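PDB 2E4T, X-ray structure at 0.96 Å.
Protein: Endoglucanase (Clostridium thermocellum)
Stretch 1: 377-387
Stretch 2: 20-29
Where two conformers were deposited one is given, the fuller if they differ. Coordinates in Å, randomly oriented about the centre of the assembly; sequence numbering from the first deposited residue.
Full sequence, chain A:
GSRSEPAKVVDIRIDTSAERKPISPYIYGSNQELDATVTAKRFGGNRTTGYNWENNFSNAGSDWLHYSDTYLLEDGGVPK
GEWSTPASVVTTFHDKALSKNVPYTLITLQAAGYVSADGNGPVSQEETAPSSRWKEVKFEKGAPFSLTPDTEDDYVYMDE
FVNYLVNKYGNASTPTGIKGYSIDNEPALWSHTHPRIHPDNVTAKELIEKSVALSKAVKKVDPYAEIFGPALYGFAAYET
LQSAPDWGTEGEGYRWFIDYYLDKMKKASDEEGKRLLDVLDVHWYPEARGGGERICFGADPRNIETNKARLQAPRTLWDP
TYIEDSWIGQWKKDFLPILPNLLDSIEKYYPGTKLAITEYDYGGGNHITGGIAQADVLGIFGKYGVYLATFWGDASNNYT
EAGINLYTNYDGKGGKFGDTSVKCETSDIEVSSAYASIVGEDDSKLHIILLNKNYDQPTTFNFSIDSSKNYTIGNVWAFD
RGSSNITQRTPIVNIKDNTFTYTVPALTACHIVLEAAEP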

ATOM      1  N   VAL A 377      -9.528   3.422  -6.851  1.00  4.77           N
ATOM      2  CA  VAL A 377      -8.883   3.147  -5.574  1.00  4.35           C
ATOM      3  C   VAL A 377      -7.953   4.285  -5.180  1.00  4.53           C
ATOM      4  O   VAL A 377      -7.930   4.713  -4.001  1.00  4.70           O
ATOM      5  CB  VAL A 377      -8.157   1.778  -5.667  1.00  5.25           C
ATOM      6  CG1 VAL A 377      -7.217   1.545  -4.495  1.00  6.19           C
ATOM      7  CG2 VAL A 377      -9.193   0.679  -5.770  1.00  5.67           C
ATOM      8  N   LEU A 378      -7.119   4.757  -6.123  1.00  4.43           N
ATOM      9  CA  LEU A 378      -6.200   5.850  -5.769  1.00  4.77           C
ATOM     10  C   LEU A 378      -6.973   7.139  -5.391  1.00  4.51           C
ATOM     11  O   LEU A 378      -6.541   7.892  -4.496  1.00  4.84           O
ATOM     12  CB  LEU A 378      -5.240   6.115  -6.904  1.00  5.16           C
ATOM     13  CG  LEU A 378      -4.287   4.972  -7.181  1.00  5.11           C
ATOM     14  CD1 LEU A 378      -3.494   5.294  -8.477  1.00  5.75           C
ATOM     15  CD2 LEU A 378      -3.353   4.692  -6.014  1.00  6.03           C
ATOM     16  N   GLY A 379      -8.091   7.394  -6.094  1.00  4.88           N
ATOM     17  CA  GLY A 379      -8.926   8.545  -5.736  1.00  4.85           C
ATOM     18  C   GLY A 379      -9.465   8.399  -4.300  1.00  5.01           C
ATOM     19  O   GLY A 379      -9.461   9.377  -3.515  1.00  5.03           O
ATOM     20  N   ILE A 380      -9.938   7.194  -3.971  1.00  4.85           N
ATOM     21  CA  ILE A 380     -10.459   6.902  -2.646  1.00  4.93           C
ATOM     22  C   ILE A 380      -9.363   7.044  -1.585  1.00  5.05           C
ATOM     23  O   ILE A 380      -9.594   7.645  -0.515  1.00  5.38           O
ATOM     24  CB  ILE A 380     -11.069   5.464  -2.664  1.00  5.06           C
ATOM     25  CG1 ILE A 380     -12.316   5.447  -3.541  1.00  5.47           C
ATOM     26  CG2 ILE A 380     -11.342   4.968  -1.255  1.00  6.45           C
ATOM     27  CD1 ILE A 380     -12.636   4.062  -4.080  1.00  5.84           C
ATOM     28  N   PHE A 381      -8.208   6.452  -1.825  1.00  5.05           N
ATOM     29  CA  PHE A 381      -7.116   6.568  -0.860  1.00  5.18           C
ATOM     30  C   PHE A 381      -6.835   8.032  -0.562  1.00  5.21           C
ATOM     31  O   PHE A 381      -6.601   8.430   0.599  1.00  6.14           O
ATOM     32  CB  PHE A 381      -5.854   5.894  -1.370  1.00  6.08           C
ATOM     33  CG  PHE A 381      -5.877   4.367  -1.408  1.00  6.14           C
ATOM     34  CD1 PHE A 381      -6.851   3.613  -0.774  1.00  6.67           C
ATOM     35  CD2 PHE A 381      -4.858   3.702  -2.049  1.00  7.28           C
ATOM     36  CE1 PHE A 381      -6.824   2.199  -0.799  1.00  7.53           C
ATOM     37  CE2 PHE A 381      -4.827   2.288  -2.076  1.00  8.77           C
ATOM     38  CZ  PHE A 381      -5.776   1.571  -1.436  1.00  8.66           C
ATOM     39  N   GLY A 382      -6.804   8.853  -1.617  1.00  5.67           N
ATOM     40  CA  GLY A 382      -6.486  10.272  -1.397  1.00  6.16           C
ATOM     41  C   GLY A 382      -7.566  10.975  -0.618  1.00  7.22           C
ATOM     42  O   GLY A 382      -7.200  11.611   0.408  1.00  9.68           O
ATOM     43  N   LYS A 383      -8.824  10.773  -1.029  1.00  6.35           N
ATOM     44  CA  LYS A 383      -9.984  11.482  -0.476  1.00  7.31           C
ATOM     45  C   LYS A 383     -10.208  11.117   0.973  1.00  7.07           C
ATOM     46  O   LYS A 383     -10.604  11.966   1.787  1.00  8.99           O
ATOM     47  CB  LYS A 383     -11.212  11.129  -1.320  1.00  8.76           C
ATOM     48  CG  LYS A 383     -12.529  11.740  -0.876  1.00  8.79           C
ATOM     49  CD  LYS A 383     -13.631  11.444  -1.908  1.00  9.45           C
ATOM     50  CE  LYS A 383     -14.983  11.974  -1.479  1.00 10.49           C
ATOM     51  NZ  LYS A 383     -15.973  11.719  -2.522  1.00 11.78           N
ATOM     52  N   TYR A 384     -10.018   9.823   1.329  1.00  6.66           N
ATOM     53  CA  TYR A 384     -10.359   9.331   2.649  1.00  7.15           C
ATOM     54  C   TYR A 384      -9.172   9.346   3.584  1.00  7.75           C
ATOM     55  O   TYR A 384      -9.334   8.968   4.757  1.00 10.87           O
ATOM     56  CB  TYR A 384     -11.152   8.007   2.554  1.00  9.07           C
ATOM     57  CG  TYR A 384     -12.531   8.160   1.887  1.00  8.32           C
ATOM     58  CD1 TYR A 384     -13.620   8.569   2.618  1.00 11.39           C
ATOM     59  CD2 TYR A 384     -12.693   8.027   0.551  1.00  8.71           C
ATOM     60  CE1 TYR A 384     -14.862   8.784   2.003  1.00 11.22           C
ATOM     61  CE2 TYR A 384     -13.919   8.237  -0.096  1.00  9.45           C
ATOM     62  CZ  TYR A 384     -14.996   8.670   0.644  1.00  9.53           C
ATOM     63  OH  TYR A 384     -16.175   8.932  -0.020  1.00 11.76           O
ATOM     64  N   GLY A 385      -8.003   9.785   3.151  1.00  7.23           N
ATOM     65  CA  GLY A 385      -6.917  10.030   4.082  1.00  7.88           C
ATOM     66  C   GLY A 385      -5.948   8.906   4.305  1.00  7.39           C
ATOM     67  O   GLY A 385      -5.209   8.945   5.319  1.00  9.25           O
ATOM     68  N   VAL A 386      -5.844   7.951   3.375  1.00  5.74           N
ATOM     69  CA  VAL A 386      -4.778   6.965   3.478  1.00  5.03           C
ATOM     70  C   VAL A 386      -3.434   7.657   3.304  1.00  4.65           C
ATOM     71  O   VAL A 386      -3.282   8.581   2.509  1.00  5.53           O
ATOM     72  CB  VAL A 386      -5.010   5.852   2.408  1.00  5.28           C
ATOM     73  CG1 VAL A 386      -3.864   4.916   2.283  1.00  6.16           C
ATOM     74  CG2 VAL A 386      -6.306   5.115   2.718  1.00  7.13           C
ATOM     75  N   TYR A 387      -2.439   7.206   4.099  1.00  4.92           N
ATOM     76  CA  TYR A 387      -1.120   7.826   4.108  1.00  4.78           C
ATOM     77  C   TYR A 387      -0.157   7.271   3.050  1.00  4.83           C
ATOM     78  O   TYR A 387       0.616   8.014   2.423  1.00  5.22           O
ATOM     79  CB  TYR A 387      -0.507   7.597   5.496  1.00  5.52           C
ATOM     80  CG  TYR A 387       0.890   8.108   5.653  1.00  5.53           C
ATOM     81  CD1 TYR A 387       1.180   9.475   5.551  1.00  6.32           C
ATOM     82  CD2 TYR A 387       1.934   7.231   5.948  1.00  5.93           C
ATOM     83  CE1 TYR A 387       2.480   9.938   5.719  1.00  6.82           C
ATOM     84  CE2 TYR A 387       3.236   7.710   6.164  1.00  6.77           C
ATOM     85  CZ  TYR A 387       3.486   9.073   6.069  1.00  6.30           C
ATOM     86  OH  TYR A 387       4.739   9.599   6.277  1.00  7.29           O
TER
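Stretch 2, residues 20-29: RKPISPYIYG

Stretch 2 packs as an irregular segment, with a type I beta turn in it, along the last turns of a helix and the residues that follow it, in a mostly apolar contact pinned by one direct hydrogen bond and two waters. Touching residues are at least 350 apart in sequence, and the contact buries 550 Å², both sides summed.

Stretch 1 opens inside a helix that begins earlier in the chain. Gly385 leaves the helix with positive phi (93°), in a Schellman motif. Its backbone angles by themselves call for glycine. Val386 N bonds back to Phe381 O at 2.9 Å, and the chain then runs on to Tyr387.

Stretch 2 begins extended, with a short strand at Lys21 and Pro22. The beta turn runs from Ser24 to Ile27, and the chain turns a corner at Ile27 and Tyr28. Lys21 lies by the end of the helix, with Lys21 CD 3.4 Å from Lys383 O. Ile23 then passes Gly382, with CA atoms 4.8 Å apart, and Ser24 comes beside Tyr387, with CA atoms 5.3 Å apart. Overall the segment runs against the direction of the helix, from Lys21 near Lys383 to Ile27 and Tyr28 beside Leu378.

Gly382 allows the close approach. Gly382 CA is 3.7 Å from Ile23 CG2, and Gly382 N is 3.5 Å from Ile27 CD1. A CB on Gly382 would point toward stretch 2 and fall about 3.1 Å from Ile23 CG2 and 3.5 Å from Ile27 CD1, both tight.

Ile27 has the largest area covered in stretch 2. Its side chain (chi1 p, chi2 t) points toward stretch 1. Ile27 CD1 lies 4.1 Å from Phe381 CB, and Ile27 CG2 lies 4.1 Å from Val386 CG1. Leu378 starts sideways, but its end comes nearer: Leu378 CD2 is 3.5 Å from Ile27 O and 4.0 Å from Tyr28 CD1.

The direct hydrogen bond runs from Ser24 OG to Tyr387 O, at 2.6 Å. It ties the start of the turn to the chain beyond the helix. Next to it, Tyr26 turns the edge of its ring toward the face of Tyr387, offset, with centroids 5.6 Å apart and planes at 80°. Tyr26 CD2 lies 3.8 Å from Tyr387 CE1.

Water 1 accepts from Ser24 N at 2.9 Å. The same water 1 also lies 2.8 Å from Val386 O and 3.1 Å from Gly382 O, two backbone carbonyls, one in the last part of the helix and one after it. Water 2 joins Leu378 O, at 2.9 Å, to Tyr28 OH, at 3.0 Å.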

ATOM      1  N   ARG A  20     -11.608  20.904   2.043  1.00  7.67           N
ATOM      2  CA  ARG A  20     -10.214  20.821   1.637  1.00  7.01           C
ATOM      3  C   ARG A  20      -9.436  19.955   2.621  1.00  7.43           C
ATOM      4  O   ARG A  20      -9.540  20.137   3.837  1.00  8.62           O
ATOM      5  CB  ARG A  20      -9.545  22.192   1.559  1.00  7.83           C
ATOM      6  CG  ARG A  20     -10.091  23.086   0.444  1.00  8.10           C
ATOM      7  CD  ARG A  20      -9.259  24.373   0.325  1.00  8.43           C
ATOM      8  NE  ARG A  20      -9.711  25.159  -0.818  1.00  8.40           N
ATOM      9  CZ  ARG A  20      -9.038  26.184  -1.302  1.00  8.55           C
ATOM     10  NH1 ARG A  20      -7.964  26.649  -0.717  1.00  9.21           N
ATOM     11  NH2 ARG A  20      -9.500  26.759  -2.439  1.00  9.58           N
ATOM     12  N   LYS A  21      -8.617  19.051   2.076  1.00  7.18           N
ATOM     13  CA  LYS A  21      -7.814  18.166   2.919  1.00  8.67           C
ATOM     14  C   LYS A  21      -6.617  17.719   2.132  1.00  6.95           C
ATOM     15  O   LYS A  21      -6.726  17.425   0.939  1.00  7.29           O
ATOM     16  CB  LYS A  21      -8.626  17.041   3.515  1.00 12.26           C
ATOM     17  CG  LYS A  21      -9.307  16.299   2.482  0.40 15.81           C
ATOM     18  CD  LYS A  21      -9.997  15.074   3.011  0.40 18.36           C
ATOM     19  CE  LYS A  21     -11.172  15.394   3.918  0.40 19.20           C
ATOM     20  NZ  LYS A  21     -12.285  16.062   3.144  0.40 13.59           N
ATOM     21  N   PRO A  22      -5.447  17.608   2.771  1.00  6.24           N
ATOM     22  CA  PRO A  22      -4.269  17.176   2.024  1.00  6.29           C
ATOM     23  C   PRO A  22      -4.424  15.700   1.580  1.00  6.03           C
ATOM     24  O   PRO A  22      -4.907  14.858   2.341  1.00  6.79           O
ATOM     25  CB  PRO A  22      -3.140  17.333   3.029  1.00  7.91           C
ATOM     26  CG  PRO A  22      -3.770  17.238   4.368  1.00  8.81           C
ATOM     27  CD  PRO A  22      -5.145  17.877   4.196  1.00  7.90           C
ATOM     28  N   ILE A  23      -3.934  15.434   0.379  1.00  5.73           N
ATOM     29  CA  ILE A  23      -3.775  14.069  -0.136  1.00  5.42           C
ATOM     30  C   ILE A  23      -2.321  13.671   0.129  1.00  5.40           C
ATOM     31  O   ILE A  23      -1.386  14.334  -0.309  1.00  5.96           O
ATOM     32  CB  ILE A  23      -4.053  14.009  -1.645  1.00  5.34           C
ATOM     33  CG1 ILE A  23      -5.518  14.367  -1.902  1.00  6.37           C
ATOM     34  CG2 ILE A  23      -3.704  12.617  -2.194  1.00  5.92           C
ATOM     35  CD1 ILE A  23      -5.856  14.545  -3.390  1.00  7.10           C
ATOM     36  N   SER A  24      -2.135  12.581   0.887  1.00  5.34           N
ATOM     37  CA  SER A  24      -0.758  12.192   1.175  1.00  5.65           C
ATOM     38  C   SER A  24      -0.035  11.834  -0.131  1.00  5.21           C
ATOM     39  O   SER A  24      -0.562  11.074  -0.943  1.00  6.03           O
ATOM     40  CB  SER A  24      -0.742  10.972   2.093  1.00  5.71           C
ATOM     41  OG  SER A  24       0.622  10.647   2.305  1.00  6.72           O
ATOM     42  N   PRO A  25       1.194  12.303  -0.305  1.00  6.01           N
ATOM     43  CA  PRO A  25       1.892  12.064  -1.568  1.00  6.27           C
ATOM     44  C   PRO A  25       2.231  10.606  -1.814  1.00  5.77           C
ATOM     45  O   PRO A  25       2.569  10.264  -2.955  1.00  6.72           O
ATOM     46  CB  PRO A  25       3.172  12.911  -1.461  1.00  8.10           C
ATOM     47  CG  PRO A  25       2.810  14.071  -0.514  0.50  9.52           C
ATOM     48  CD  PRO A  25       1.857  13.371   0.495  0.50  7.09           C
ATOM     49  N   TYR A  26       2.205   9.777  -0.762  1.00  4.97           N
ATOM     50  CA  TYR A  26       2.798   8.442  -0.793  1.00  5.14           C
ATOM     51  C   TYR A  26       1.788   7.343  -1.102  1.00  4.79           C
ATOM     52  O   TYR A  26       2.119   6.154  -1.011  1.00  5.07           O
ATOM     53  CB  TYR A  26       3.489   8.133   0.557  1.00  5.22           C
ATOM     54  CG  TYR A  26       4.352   9.277   1.024  1.00  5.56           C
ATOM     55  CD1 TYR A  26       5.374   9.816   0.186  1.00  6.11           C
ATOM     56  CD2 TYR A  26       4.164   9.828   2.296  1.00  6.70           C
ATOM     57  CE1 TYR A  26       6.148  10.884   0.631  1.00  7.14           C
ATOM     58  CE2 TYR A  26       4.941  10.888   2.734  1.00  8.13           C
ATOM     59  CZ  TYR A  26       5.939  11.412   1.920  1.00  7.90           C
ATOM     60  OH  TYR A  26       6.703  12.466   2.360  1.00 10.83           O
ATOM     61  N   ILE A  27       0.551   7.716  -1.538  1.00  4.88           N
ATOM     62  CA  ILE A  27      -0.446   6.728  -1.852  1.00  4.62           C
ATOM     63  C   ILE A  27      -0.238   6.059  -3.198  1.00  4.39           C
ATOM     64  O   ILE A  27      -0.894   5.045  -3.493  1.00  5.14           O
ATOM     65  CB  ILE A  27      -1.873   7.301  -1.754  1.00  5.00           C
ATOM     66  CG1 ILE A  27      -2.070   8.469  -2.707  1.00  5.14           C
ATOM     67  CG2 ILE A  27      -2.187   7.661  -0.288  1.00  5.94           C
ATOM     68  CD1 ILE A  27      -3.521   8.889  -2.819  1.00  6.00           C
ATOM     69  N   TYR A  28       0.653   6.603  -4.037  1.00  4.98           N
ATOM     70  CA  TYR A  28       0.830   6.141  -5.413  1.00  4.61           C
ATOM     71  C   TYR A  28       2.060   5.258  -5.551  1.00  4.65           C
ATOM     72  O   TYR A  28       2.870   5.396  -6.488  1.00  5.45           O
ATOM     73  CB  TYR A  28       0.933   7.356  -6.367  1.00  5.10           C
ATOM     74  CG  TYR A  28      -0.156   8.383  -6.146  1.00  5.04           C
ATOM     75  CD1 TYR A  28      -1.485   8.150  -6.515  1.00  5.23           C
ATOM     76  CD2 TYR A  28       0.142   9.631  -5.604  1.00  5.28           C
ATOM     77  CE1 TYR A  28      -2.469   9.100  -6.334  1.00  5.41           C
ATOM     78  CE2 TYR A  28      -0.844  10.599  -5.419  1.00  5.41           C
ATOM     79  CZ  TYR A  28      -2.150  10.347  -5.798  1.00  4.78           C
ATOM     80  OH  TYR A  28      -3.169  11.273  -5.630  1.00  5.47           O
ATOM     81  N   GLY A  29       2.224   4.309  -4.596  1.00  4.83           N
ATOM     82  CA  GLY A  29       3.441   3.514  -4.562  1.00  5.27           C
ATOM     83  C   GLY A  29       3.277   2.105  -5.151  1.00  4.44           C
ATOM     84  O   GLY A  29       2.179   1.650  -5.518  1.00  4.89           O
TER
HETATM   85  O   HOH W   1      -4.419  10.954   1.610  1.00  8.52           O
HETATM   86  O   HOH W   2      -5.969  10.724  -4.805  1.00  5.53           O